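Local atomic coordinates of QdtA (PDB entry 4ZU5), a protein that binds thymidine and belongs to the WxcM-like family of the cupin clan, as a two-chain assembly of beta-rich subunits. Residues Y37-V42 / C106-L111; I46-H51 / R97-F102; K54-V59 / A112-D117; G92-R97 / D120-Y125. All blocks are in the same frame, centred on the assembly; numbering follows the deposited sequence.

Interaction 1. Residues Y37-V42 / C106-L111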
# COMPACT_ATOMS: atom_id res chain seq x y z
N TYR A 37 -2.23 -5.81 1.54
CA TYR A 37 -3.19 -6.10 0.53
C TYR A 37 -4.06 -4.94 0.24
O TYR A 37 -4.16 -4.00 1.02
CB TYR A 37 -4.00 -7.36 0.87
CG TYR A 37 -4.86 -7.30 2.11
CD1 TYR A 37 -6.14 -6.85 2.04
CD2 TYR A 37 -4.38 -7.70 3.35
CE1 TYR A 37 -6.95 -6.81 3.15
CE2 TYR A 37 -5.19 -7.67 4.48
CZ TYR A 37 -6.49 -7.25 4.35
OH TYR A 37 -7.31 -7.17 5.43
N TYR A 38 -4.68 -4.94 -0.93
CA TYR A 38 -5.51 -3.80 -1.26
C TYR A 38 -6.79 -4.24 -1.99
O TYR A 38 -6.77 -5.27 -2.73
CB TYR A 38 -4.74 -2.78 -2.13
CG TYR A 38 -3.75 -3.39 -3.08
CD1 TYR A 38 -4.11 -3.70 -4.38
CD2 TYR A 38 -2.39 -3.52 -2.72
CE1 TYR A 38 -3.21 -4.26 -5.27
CE2 TYR A 38 -1.48 -4.05 -3.63
CZ TYR A 38 -1.90 -4.42 -4.90
OH TYR A 38 -1.04 -4.91 -5.87
N ILE A 39 -7.85 -3.44 -1.80
CA ILE A 39 -9.18 -3.73 -2.31
C ILE A 39 -9.60 -2.63 -3.26
O ILE A 39 -9.51 -1.44 -2.96
CB ILE A 39 -10.17 -3.89 -1.14
CG1 ILE A 39 -9.77 -5.13 -0.34
CG2 ILE A 39 -11.60 -4.06 -1.65
CD1 ILE A 39 -10.22 -5.12 1.10
N THR A 40 -10.00 -3.04 -4.46
CA THR A 40 -10.41 -2.11 -5.50
C THR A 40 -11.67 -2.66 -6.19
O THR A 40 -12.08 -3.81 -6.00
CB THR A 40 -9.32 -1.98 -6.58
OG1 THR A 40 -9.06 -3.30 -7.11
CG2 THR A 40 -8.02 -1.39 -5.99
N LYS A 41 -12.34 -1.77 -6.91
CA LYS A 41 -13.41 -2.11 -7.83
C LYS A 41 -14.59 -2.73 -7.06
O LYS A 41 -15.23 -3.66 -7.53
CB LYS A 41 -12.87 -2.96 -9.01
CG LYS A 41 -11.92 -2.18 -9.90
CD LYS A 41 -11.38 -2.93 -11.12
CE LYS A 41 -10.27 -3.92 -10.74
NZ LYS A 41 -9.12 -3.34 -9.95
N VAL A 42 -14.91 -2.18 -5.88
CA VAL A 42 -16.03 -2.71 -5.09
C VAL A 42 -17.31 -2.00 -5.49
O VAL A 42 -17.37 -0.75 -5.51
CB VAL A 42 -15.86 -2.48 -3.60
CG1 VAL A 42 -17.08 -2.96 -2.84
CG2 VAL A 42 -14.59 -3.15 -3.10
N CYS A 106 -12.54 3.82 -5.44
CA CYS A 106 -11.96 3.67 -4.10
C CYS A 106 -10.84 2.63 -4.09
O CYS A 106 -10.94 1.58 -4.72
CB CYS A 106 -13.01 3.21 -3.11
SG CYS A 106 -12.47 3.16 -1.38
N VAL A 107 -9.84 2.88 -3.26
CA VAL A 107 -8.73 1.96 -3.07
C VAL A 107 -8.48 1.91 -1.57
O VAL A 107 -8.19 2.95 -0.98
CB VAL A 107 -7.43 2.52 -3.65
CG1 VAL A 107 -6.28 1.65 -3.24
CG2 VAL A 107 -7.49 2.67 -5.16
N LEU A 108 -8.64 0.74 -0.99
CA LEU A 108 -8.38 0.52 0.45
C LEU A 108 -7.10 -0.33 0.56
O LEU A 108 -7.07 -1.46 0.04
CB LEU A 108 -9.53 -0.28 1.01
CG LEU A 108 -9.49 -0.57 2.52
CD1 LEU A 108 -9.19 0.69 3.32
CD2 LEU A 108 -10.72 -1.29 3.07
N LEU A 109 -6.09 0.19 1.26
CA LEU A 109 -4.83 -0.50 1.48
C LEU A 109 -4.81 -0.98 2.92
O LEU A 109 -5.21 -0.25 3.83
CB LEU A 109 -3.69 0.48 1.29
CG LEU A 109 -2.31 -0.04 1.65
CD1 LEU A 109 -1.95 -1.11 0.63
CD2 LEU A 109 -1.30 1.10 1.58
N VAL A 110 -4.33 -2.19 3.13
CA VAL A 110 -4.18 -2.71 4.47
C VAL A 110 -2.73 -3.13 4.65
O VAL A 110 -2.20 -3.83 3.83
CB VAL A 110 -5.12 -3.91 4.69
CG1 VAL A 110 -4.97 -4.51 6.10
CG2 VAL A 110 -6.57 -3.48 4.37
N LEU A 111 -2.11 -2.67 5.73
CA LEU A 111 -0.82 -3.13 6.18
C LEU A 111 -1.02 -4.07 7.38
O LEU A 111 -1.81 -3.78 8.24
CB LEU A 111 0.04 -1.96 6.63
CG LEU A 111 0.01 -0.73 5.73
CD1 LEU A 111 0.80 0.44 6.33
CD2 LEU A 111 0.45 -1.04 4.32
O HOH W 1 -11.44 0.99 -7.33
O HOH W 2 -13.42 -0.13 -4.19
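Tyr-37 lays its ring over Val-110, its partner in a hydrogen-bonded pair of antiparallel strands. From CB, chi1 of 63° places CG between the backbone N and the carbonyl carbon. Outward along the ring, CD1 and CD2 both have Val-110 CB at 4.1 Å. CE1 then meets Val-110 CG2 and CE2 meets Val-110 CG1, each pair 3.6 Å apart. CZ lies 3.6 Å from both Val-110 CB and CG1. At the tip, OH still touches both methyls and hydrogen-bonds the amide of Gln-58. Val-110 CB thus stands over one face, 14° off the ring normal, in a CH-pi contact.

The backbones grip through two reciprocal pairs of bonds. Tyr-37 N to Val-110 O is 3.0 Å, and Val-110 N to Tyr-37 O is 2.8 Å; Ile-39 and Leu-108 repeat the exchange. Where the strands part, one water links Lys-41 N to Cys-106 O and a second links Val-42 N to that same oxygen.

The second subunit extends strand 35-40 as an antiparallel ladder. The chemistry is that of a buried cupin sheet: Tyr-37, Ile-39, Leu-108 and Val-110 pair their amides and carbonyls, while Val-110 packs over the face of Tyr-37, whose side chain lies about 4 Å from thymidine.

Interaction 2. Residues I46-H51 / R97-F102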
# COMPACT_ATOMS: atom_id res chain seq x y z
N ILE A 46 -22.06 -2.94 -1.89
CA ILE A 46 -21.44 -4.08 -1.26
C ILE A 46 -20.94 -3.71 0.13
O ILE A 46 -20.56 -2.55 0.37
CB ILE A 46 -20.29 -4.61 -2.14
CG1 ILE A 46 -20.86 -5.31 -3.37
CG2 ILE A 46 -19.43 -5.61 -1.37
CD1 ILE A 46 -21.46 -6.68 -3.07
N THR A 47 -21.08 -4.69 1.02
CA THR A 47 -20.44 -4.75 2.32
C THR A 47 -19.53 -5.94 2.34
O THR A 47 -19.94 -7.05 2.01
CB THR A 47 -21.47 -4.94 3.44
OG1 THR A 47 -22.36 -3.83 3.36
CG2 THR A 47 -20.77 -4.94 4.81
N ARG A 48 -18.27 -5.74 2.71
CA ARG A 48 -17.38 -6.89 2.84
C ARG A 48 -16.72 -6.87 4.20
O ARG A 48 -17.05 -6.03 5.03
CB ARG A 48 -16.33 -6.94 1.73
CG ARG A 48 -15.60 -5.65 1.48
CD ARG A 48 -14.65 -5.78 0.29
NE ARG A 48 -13.70 -6.86 0.54
CZ ARG A 48 -13.21 -7.68 -0.39
NH1 ARG A 48 -12.41 -8.64 -0.02
NH2 ARG A 48 -13.50 -7.54 -1.68
N GLY A 49 -15.77 -7.78 4.40
CA GLY A 49 -15.13 -7.93 5.72
C GLY A 49 -15.80 -9.05 6.51
O GLY A 49 -15.68 -10.20 6.17
N TYR A 50 -16.50 -8.70 7.59
CA TYR A 50 -17.17 -9.65 8.46
C TYR A 50 -16.13 -10.59 9.06
O TYR A 50 -16.24 -11.81 8.92
CB TYR A 50 -18.24 -10.48 7.72
CG TYR A 50 -19.37 -9.66 7.12
CD1 TYR A 50 -20.44 -9.21 7.90
CD2 TYR A 50 -19.38 -9.35 5.77
CE1 TYR A 50 -21.50 -8.50 7.34
CE2 TYR A 50 -20.42 -8.66 5.20
CZ TYR A 50 -21.46 -8.23 5.99
OH TYR A 50 -22.41 -7.46 5.40
N HIS A 51 -15.17 -10.03 9.81
CA HIS A 51 -14.18 -10.87 10.47
C HIS A 51 -13.44 -10.11 11.54
O HIS A 51 -13.61 -8.90 11.71
CB HIS A 51 -13.22 -11.50 9.44
CG HIS A 51 -12.25 -10.53 8.84
ND1 HIS A 51 -12.53 -9.82 7.69
CD2 HIS A 51 -11.04 -10.10 9.27
CE1 HIS A 51 -11.52 -9.00 7.43
NE2 HIS A 51 -10.62 -9.14 8.38
N ARG A 97 -14.85 -6.24 12.12
CA ARG A 97 -15.09 -5.17 11.17
C ARG A 97 -15.77 -5.57 9.88
O ARG A 97 -15.68 -6.72 9.44
CB ARG A 97 -13.83 -4.37 10.89
CG ARG A 97 -12.96 -4.89 9.78
CD ARG A 97 -12.55 -6.30 10.09
NE ARG A 97 -11.89 -6.49 11.39
CZ ARG A 97 -10.58 -6.40 11.57
NH1 ARG A 97 -9.79 -6.09 10.55
NH2 ARG A 97 -10.06 -6.66 12.77
N GLU A 98 -16.47 -4.59 9.34
CA GLU A 98 -17.11 -4.63 8.01
C GLU A 98 -16.83 -3.32 7.29
O GLU A 98 -16.61 -2.26 7.89
CB GLU A 98 -18.62 -4.82 8.22
CG GLU A 98 -18.97 -6.09 8.96
CD GLU A 98 -20.36 -6.11 9.55
OE1 GLU A 98 -21.12 -5.20 9.20
OE2 GLU A 98 -20.65 -7.04 10.32
N MET A 99 -16.80 -3.37 5.96
CA MET A 99 -16.50 -2.21 5.18
C MET A 99 -17.57 -2.02 4.11
O MET A 99 -18.01 -2.99 3.51
CB MET A 99 -15.14 -2.40 4.50
CG MET A 99 -13.95 -2.58 5.43
SD MET A 99 -13.60 -4.28 5.78
CE MET A 99 -12.51 -4.60 4.39
N PHE A 100 -17.95 -0.78 3.86
CA PHE A 100 -19.10 -0.51 2.99
C PHE A 100 -19.09 0.91 2.44
O PHE A 100 -18.25 1.74 2.82
CB PHE A 100 -20.39 -0.87 3.74
CG PHE A 100 -20.73 0.08 4.85
CD1 PHE A 100 -21.58 1.16 4.63
CD2 PHE A 100 -20.17 -0.07 6.10
CE1 PHE A 100 -21.91 2.05 5.64
CE2 PHE A 100 -20.48 0.82 7.12
CZ PHE A 100 -21.31 1.90 6.88
N ASP A 101 -20.01 1.22 1.52
CA ASP A 101 -19.99 2.50 0.84
C ASP A 101 -18.65 2.82 0.20
O ASP A 101 -18.14 3.94 0.34
CB ASP A 101 -20.35 3.64 1.78
CG ASP A 101 -21.89 3.73 2.08
OD1 ASP A 101 -22.68 2.86 1.68
OD2 ASP A 101 -22.23 4.63 2.85
N PHE A 102 -18.07 1.84 -0.47
CA PHE A 102 -16.92 2.12 -1.29
C PHE A 102 -17.36 3.03 -2.44
O PHE A 102 -18.26 2.65 -3.18
CB PHE A 102 -16.40 0.81 -1.86
CG PHE A 102 -15.70 -0.07 -0.89
CD1 PHE A 102 -16.39 -0.93 -0.06
CD2 PHE A 102 -14.29 -0.13 -0.88
CE1 PHE A 102 -15.71 -1.82 0.78
CE2 PHE A 102 -13.61 -0.98 -0.03
CZ PHE A 102 -14.32 -1.84 0.80
O HOH W 3 -19.67 -0.59 -1.17
O HOH W 4 -22.27 -0.26 0.56
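Glu-98 reaches across the strand pair to Tyr-50, its CG over one face of the phenol ring at 4.0 Å from the centroid; chi1 of -59° places that CG anti to the carbonyl carbon. Carboxylate and ring planes stand 40° apart, and OE2 lies 3.3 Å from Tyr-50 CD1. On the sheet face of His-51, Arg-97 CD covers the imidazole in a second CH-pi contact, 16° off the ring normal. Further along, Arg-48 CG packs on Phe-102 CE1 at 3.9 Å, the two side chains crossing at about a right angle.

Behind these contacts is a G1 beta bulge, with Tyr-50 in its first position and left-handed in backbone. Tyr-50 N and His-51 N both face Arg-97 O, through weak bonds of 2.8 and 3.4 Å, whereas Arg-97 N returns a straighter bond of 3.0 Å to His-51 O. Regular pairing resumes at Arg-48 and Met-99, which exchange two bonds. Gly-49 precedes the bulge with a backbone that by itself calls for glycine: a CB would be jammed against the carbonyl O of Arg-48, besides clashing with Met-99 SD and Arg-97 O.

In the outer shell, Glu-98 has a salt bridge from OE1 to Arg-70 and a hydrogen bond from OE2 to Trp-96 NE1. The implication is that two polar partners, a guanidinium at one oxygen and an indole at the other, probably hold the carboxylate, with CG lying over the Tyr-50 ring.

Interaction 3. Residues K54-V59 / A112-D117. Unlike the reference sequence in segment 112-117: Tyr-116 (reference Cys).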
# COMPACT_ATOMS: atom_id res chain seq x y z
N LYS A 54 -7.33 -12.71 16.40
CA LYS A 54 -6.81 -12.74 17.78
C LYS A 54 -5.41 -12.11 17.92
O LYS A 54 -5.07 -11.59 18.98
CB LYS A 54 -6.73 -14.16 18.34
CG LYS A 54 -8.00 -15.02 18.26
CD LYS A 54 -8.08 -15.91 17.01
CE LYS A 54 -7.58 -17.35 17.18
NZ LYS A 54 -8.62 -18.21 17.83
N LYS A 55 -4.57 -12.21 16.91
CA LYS A 55 -3.15 -11.83 17.10
C LYS A 55 -2.64 -10.76 16.11
O LYS A 55 -1.58 -10.20 16.29
CB LYS A 55 -2.29 -13.10 16.97
CG LYS A 55 -2.37 -13.97 18.22
CD LYS A 55 -2.14 -15.46 18.00
CE LYS A 55 -1.27 -15.74 16.78
NZ LYS A 55 -0.74 -17.14 16.80
N LEU A 56 -3.36 -10.55 15.05
CA LEU A 56 -2.97 -9.67 13.97
C LEU A 56 -3.22 -8.19 14.31
O LEU A 56 -4.24 -7.84 14.89
CB LEU A 56 -3.78 -10.06 12.74
CG LEU A 56 -3.44 -9.34 11.45
CD1 LEU A 56 -2.01 -9.67 11.04
CD2 LEU A 56 -4.38 -9.67 10.31
N HIS A 57 -2.32 -7.32 13.84
CA HIS A 57 -2.48 -5.88 13.98
C HIS A 57 -2.44 -5.40 12.54
O HIS A 57 -1.72 -5.97 11.72
CB HIS A 57 -1.35 -5.27 14.84
CG HIS A 57 -1.35 -5.74 16.26
ND1 HIS A 57 -1.82 -4.98 17.32
CD2 HIS A 57 -0.86 -6.87 16.81
CE1 HIS A 57 -1.72 -5.68 18.44
NE2 HIS A 57 -1.16 -6.84 18.15
N GLN A 58 -3.30 -4.43 12.22
CA GLN A 58 -3.48 -3.93 10.88
C GLN A 58 -3.64 -2.44 10.93
O GLN A 58 -4.11 -1.90 11.95
CB GLN A 58 -4.81 -4.48 10.36
CG GLN A 58 -4.78 -5.97 10.08
CD GLN A 58 -5.99 -6.37 9.24
OE1 GLN A 58 -7.09 -5.83 9.38
NE2 GLN A 58 -5.78 -7.28 8.32
N VAL A 59 -3.34 -1.79 9.82
CA VAL A 59 -3.68 -0.41 9.57
C VAL A 59 -4.37 -0.35 8.23
O VAL A 59 -3.84 -0.78 7.24
CB VAL A 59 -2.43 0.46 9.60
CG1 VAL A 59 -2.68 1.88 9.13
CG2 VAL A 59 -1.87 0.50 11.03
N ALA A 112 -0.32 -5.19 7.43
CA ALA A 112 -0.60 -6.27 8.36
C ALA A 112 0.69 -6.71 8.99
O ALA A 112 1.72 -6.79 8.31
CB ALA A 112 -1.25 -7.45 7.65
N SER A 113 0.61 -7.00 10.29
CA SER A 113 1.76 -7.38 11.12
C SER A 113 2.22 -8.86 10.99
O SER A 113 3.27 -9.20 11.51
CB SER A 113 1.47 -7.09 12.61
OG SER A 113 0.55 -7.99 13.18
N GLU A 114 1.44 -9.69 10.32
CA GLU A 114 1.81 -11.06 10.10
C GLU A 114 1.43 -11.56 8.75
O GLU A 114 0.51 -11.08 8.11
CB GLU A 114 1.13 -11.98 11.12
CG GLU A 114 1.46 -11.64 12.55
CD GLU A 114 2.90 -11.92 12.94
OE1 GLU A 114 3.66 -12.55 12.16
OE2 GLU A 114 3.22 -11.46 14.05
N TYR A 115 2.13 -12.59 8.29
CA TYR A 115 1.61 -13.32 7.14
C TYR A 115 0.25 -13.91 7.43
O TYR A 115 -0.08 -14.20 8.57
CB TYR A 115 2.55 -14.48 6.73
CG TYR A 115 3.99 -14.03 6.51
CD1 TYR A 115 4.93 -14.10 7.55
CD2 TYR A 115 4.40 -13.49 5.29
CE1 TYR A 115 6.24 -13.67 7.37
CE2 TYR A 115 5.71 -13.08 5.08
CZ TYR A 115 6.63 -13.17 6.12
OH TYR A 115 7.94 -12.76 5.94
N TYR A 116 -0.52 -14.08 6.37
CA TYR A 116 -1.81 -14.72 6.39
C TYR A 116 -1.79 -16.03 7.14
O TYR A 116 -0.93 -16.85 6.91
CB TYR A 116 -2.27 -14.97 4.98
CG TYR A 116 -3.59 -15.69 4.95
CD1 TYR A 116 -4.77 -15.02 5.28
CD2 TYR A 116 -3.66 -17.03 4.62
CE1 TYR A 116 -5.99 -15.66 5.24
CE2 TYR A 116 -4.88 -17.68 4.59
CZ TYR A 116 -6.04 -16.99 4.91
OH TYR A 116 -7.23 -17.66 4.87
N ASP A 117 -2.71 -16.16 8.09
CA ASP A 117 -2.86 -17.35 8.93
C ASP A 117 -4.37 -17.58 9.04
O ASP A 117 -5.02 -16.85 9.78
CB ASP A 117 -2.29 -17.07 10.31
CG ASP A 117 -2.35 -18.27 11.25
OD1 ASP A 117 -2.84 -19.33 10.82
OD2 ASP A 117 -1.93 -18.09 12.43
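Ser-113 turns OG between its backbone N and carbonyl carbon (chi1 73°), a position from which OG meets the backbone of His-57. Leu-56 sends CG anti to its backbone N (chi1 -175°), and its CD1 reaches the loop at Ser-113 and Glu-114.

Two hydrogen bonds join the segments. His-57 N donates to Ser-113 OG at 3.0 Å, with an N-H...O angle of 153°. Ser-113 N donates to His-57 O at 2.9 Å, the donor lying nearly in line with the carbonyl. Both polar backbone atoms of His-57 are therefore engaged by the one serine, once through its hydroxyl and once through its amide. Beside them, Ala-112 CA makes a CA-H...O contact of 3.6 Å with His-57 O, and Gln-58 faces Ala-112 as a non-hydrogen-bonded antiparallel pair.

The apolar part centres on Leu-56 CD1, which lies 4.1 Å from Ala-112 CB and 3.9 Å from Glu-114 CB. The same methyl also approaches a polar atom, coming to 3.5 Å from Glu-114 N. Arg-35 packs on both Leu-56 and Ala-112, and also on Tyr-116; Arg-35 and Tyr-116 belong to the thymidine pocket. Tyr-116 N is hydrogen-bonded to Glu-24 of the second subunit.

The chemistry implies that the strand pairing ends in a side-chain substitute: the serine hydroxyl accepts the N-H of His-57, and a single leucine methyl packs against the departing chain that carries Tyr-116 to the pocket.

Interaction 4. Residues G92-R97 / D120-Y125. Unlike the reference sequence in segment 92-97: Leu-94 (reference Phe), Val-95 (reference Leu).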
# COMPACT_ATOMS: atom_id res chain seq x y z
N GLY A 92 -6.49 -3.32 16.28
CA GLY A 92 -5.91 -4.39 17.01
C GLY A 92 -6.76 -5.64 17.16
O GLY A 92 -7.71 -5.81 16.42
N PRO A 93 -6.34 -6.57 18.01
CA PRO A 93 -7.00 -7.86 18.17
C PRO A 93 -8.42 -7.72 18.71
O PRO A 93 -8.73 -6.79 19.49
CB PRO A 93 -6.13 -8.56 19.20
CG PRO A 93 -4.77 -8.10 18.80
CD PRO A 93 -4.99 -6.61 18.61
N LEU A 94 -9.26 -8.58 18.16
CA LEU A 94 -10.59 -8.82 18.65
C LEU A 94 -11.52 -7.67 18.45
O LEU A 94 -12.47 -7.45 19.22
CB LEU A 94 -10.55 -9.18 20.11
CG LEU A 94 -9.98 -10.59 20.34
CD1 LEU A 94 -9.97 -10.83 21.83
CD2 LEU A 94 -10.69 -11.72 19.61
N VAL A 95 -11.32 -6.99 17.34
CA VAL A 95 -12.28 -6.02 16.90
C VAL A 95 -12.90 -6.59 15.63
O VAL A 95 -12.18 -7.03 14.75
CB VAL A 95 -11.58 -4.71 16.56
CG1 VAL A 95 -12.55 -3.73 15.92
CG2 VAL A 95 -10.98 -4.08 17.83
N TRP A 96 -14.23 -6.60 15.54
CA TRP A 96 -14.93 -7.11 14.36
C TRP A 96 -15.07 -5.96 13.39
O TRP A 96 -15.45 -4.84 13.76
CB TRP A 96 -16.34 -7.65 14.76
CG TRP A 96 -17.20 -8.22 13.65
CD1 TRP A 96 -18.10 -7.54 12.91
CD2 TRP A 96 -17.28 -9.57 13.21
NE1 TRP A 96 -18.72 -8.38 12.00
CE2 TRP A 96 -18.24 -9.63 12.18
CE3 TRP A 96 -16.59 -10.73 13.53
CZ2 TRP A 96 -18.54 -10.80 11.48
CZ3 TRP A 96 -16.93 -11.90 12.88
CH2 TRP A 96 -17.87 -11.91 11.84
N ARG A 97 -14.85 -6.24 12.12
CA ARG A 97 -15.09 -5.17 11.17
C ARG A 97 -15.77 -5.57 9.88
O ARG A 97 -15.68 -6.72 9.44
CB ARG A 97 -13.83 -4.37 10.89
CG ARG A 97 -12.96 -4.89 9.78
CD ARG A 97 -12.55 -6.30 10.09
NE ARG A 97 -11.89 -6.49 11.39
CZ ARG A 97 -10.58 -6.40 11.57
NH1 ARG A 97 -9.79 -6.09 10.55
NH2 ARG A 97 -10.06 -6.66 12.77
N ASP A 120 -6.12 -17.55 12.35
CA ASP A 120 -6.28 -16.36 13.18
C ASP A 120 -7.36 -15.50 12.58
O ASP A 120 -7.58 -14.40 13.04
CB ASP A 120 -4.95 -15.58 13.27
CG ASP A 120 -5.02 -14.39 14.20
OD1 ASP A 120 -5.55 -14.54 15.33
OD2 ASP A 120 -4.63 -13.27 13.78
N TYR A 121 -7.99 -15.99 11.52
CA TYR A 121 -9.04 -15.24 10.84
C TYR A 121 -10.31 -15.74 11.49
O TYR A 121 -10.71 -16.84 11.19
CB TYR A 121 -9.08 -15.61 9.35
CG TYR A 121 -8.90 -14.46 8.40
CD1 TYR A 121 -7.61 -14.09 7.99
CD2 TYR A 121 -9.99 -13.77 7.88
CE1 TYR A 121 -7.40 -13.04 7.11
CE2 TYR A 121 -9.79 -12.72 6.97
CZ TYR A 121 -8.49 -12.36 6.59
OH TYR A 121 -8.24 -11.33 5.68
N ILE A 122 -10.88 -14.99 12.42
CA ILE A 122 -12.15 -15.36 13.03
C ILE A 122 -13.29 -14.95 12.12
O ILE A 122 -13.56 -13.75 11.93
CB ILE A 122 -12.38 -14.68 14.37
CG1 ILE A 122 -11.27 -15.01 15.36
CG2 ILE A 122 -13.73 -15.13 14.93
CD1 ILE A 122 -11.37 -14.20 16.64
N ARG A 123 -13.98 -15.93 11.54
CA ARG A 123 -15.10 -15.63 10.65
C ARG A 123 -16.46 -15.95 11.28
O ARG A 123 -17.48 -15.51 10.80
CB ARG A 123 -14.95 -16.42 9.35
CG ARG A 123 -13.95 -15.77 8.42
CD ARG A 123 -13.40 -16.74 7.38
NE ARG A 123 -12.26 -16.15 6.68
CZ ARG A 123 -12.33 -15.03 5.96
NH1 ARG A 123 -13.49 -14.38 5.80
NH2 ARG A 123 -11.24 -14.55 5.39
N ASN A 124 -16.47 -16.72 12.35
CA ASN A 124 -17.72 -17.05 13.01
C ASN A 124 -18.09 -15.98 14.00
O ASN A 124 -17.41 -15.77 15.00
CB ASN A 124 -17.61 -18.39 13.71
CG ASN A 124 -18.94 -18.85 14.26
OD1 ASN A 124 -19.46 -18.29 15.21
ND2 ASN A 124 -19.51 -19.86 13.64
N TYR A 125 -19.19 -15.31 13.74
CA TYR A 125 -19.59 -14.21 14.58
C TYR A 125 -19.85 -14.64 16.01
O TYR A 125 -19.49 -13.92 16.93
CB TYR A 125 -20.77 -13.49 13.97
CG TYR A 125 -21.16 -12.26 14.74
CD1 TYR A 125 -20.39 -11.10 14.67
CD2 TYR A 125 -22.24 -12.26 15.60
CE1 TYR A 125 -20.72 -9.97 15.40
CE2 TYR A 125 -22.62 -11.12 16.29
CZ TYR A 125 -21.86 -9.98 16.22
OH TYR A 125 -22.17 -8.88 16.99
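Trp-96 and Tyr-125 form a T-shaped (edge-to-face) pair that packs the start of helix 125-136 against strand 96-100 of this cupin-clan beta fold.

The aromatic contact is defined by its geometry. The planes of the Tyr-125 ring and the six-membered ring of Trp-96 meet at 80°, with centroids 4.9 Å apart, and Tyr-125 presents the edge. Trp-96 CG is anti to its backbone N (chi1 -180°), which carries the indole outward from its strand to Tyr-125. Tyr-125 CB also touches the indole, 3.9 Å from Trp-96 CH2.

Apolar packing adds a second point. Leu-94 CD2 meets Ile-122 CD1 at 3.9 Å, the side chains crossing at a slant, while Phe-127 and Tyr-128 of the helix pack on Ile-122.

Polar bonds lie within each side of the contact or lead outward from it. Arg-97 NH2 donates to Val-95 O at 2.9 Å, the oxygen lying close to the guanidinium plane. Asn-124 occupies the N-cap, its OD1 accepting from Phe-127 N. The neighbouring Tyr-121, a residue of the thymidine pocket, meets the ring of His-51.

At the indole rim, Arg-123 O sits in the ring plane 3.8 Å from Trp-96 CH2; over the face, Tyr-125 CD1 stands 3.5 Å above the ring centre.

Interaction 1 is the most buried of the four and relies on regular strand pairing. Interaction 2, in the other five-stranded sheet, is partly buried and its pairing is interrupted by a bulge. The two sheets meet where Leu-108 and Ile-39 of interaction 1 pack on Met-99 and Phe-102 of interaction 2. Interactions 2 and 4 share Arg-97 and strand 96-100, but interaction 4 joins its segments by ring and methyl packing, near the helix. Interaction 3 continues the sheet of interaction 1 into a more exposed loop. Gln-58 of interaction 3 ties it to the other three, its amide bonding Tyr-37 of interaction 1 and Arg-97 of interactions 2 and 4.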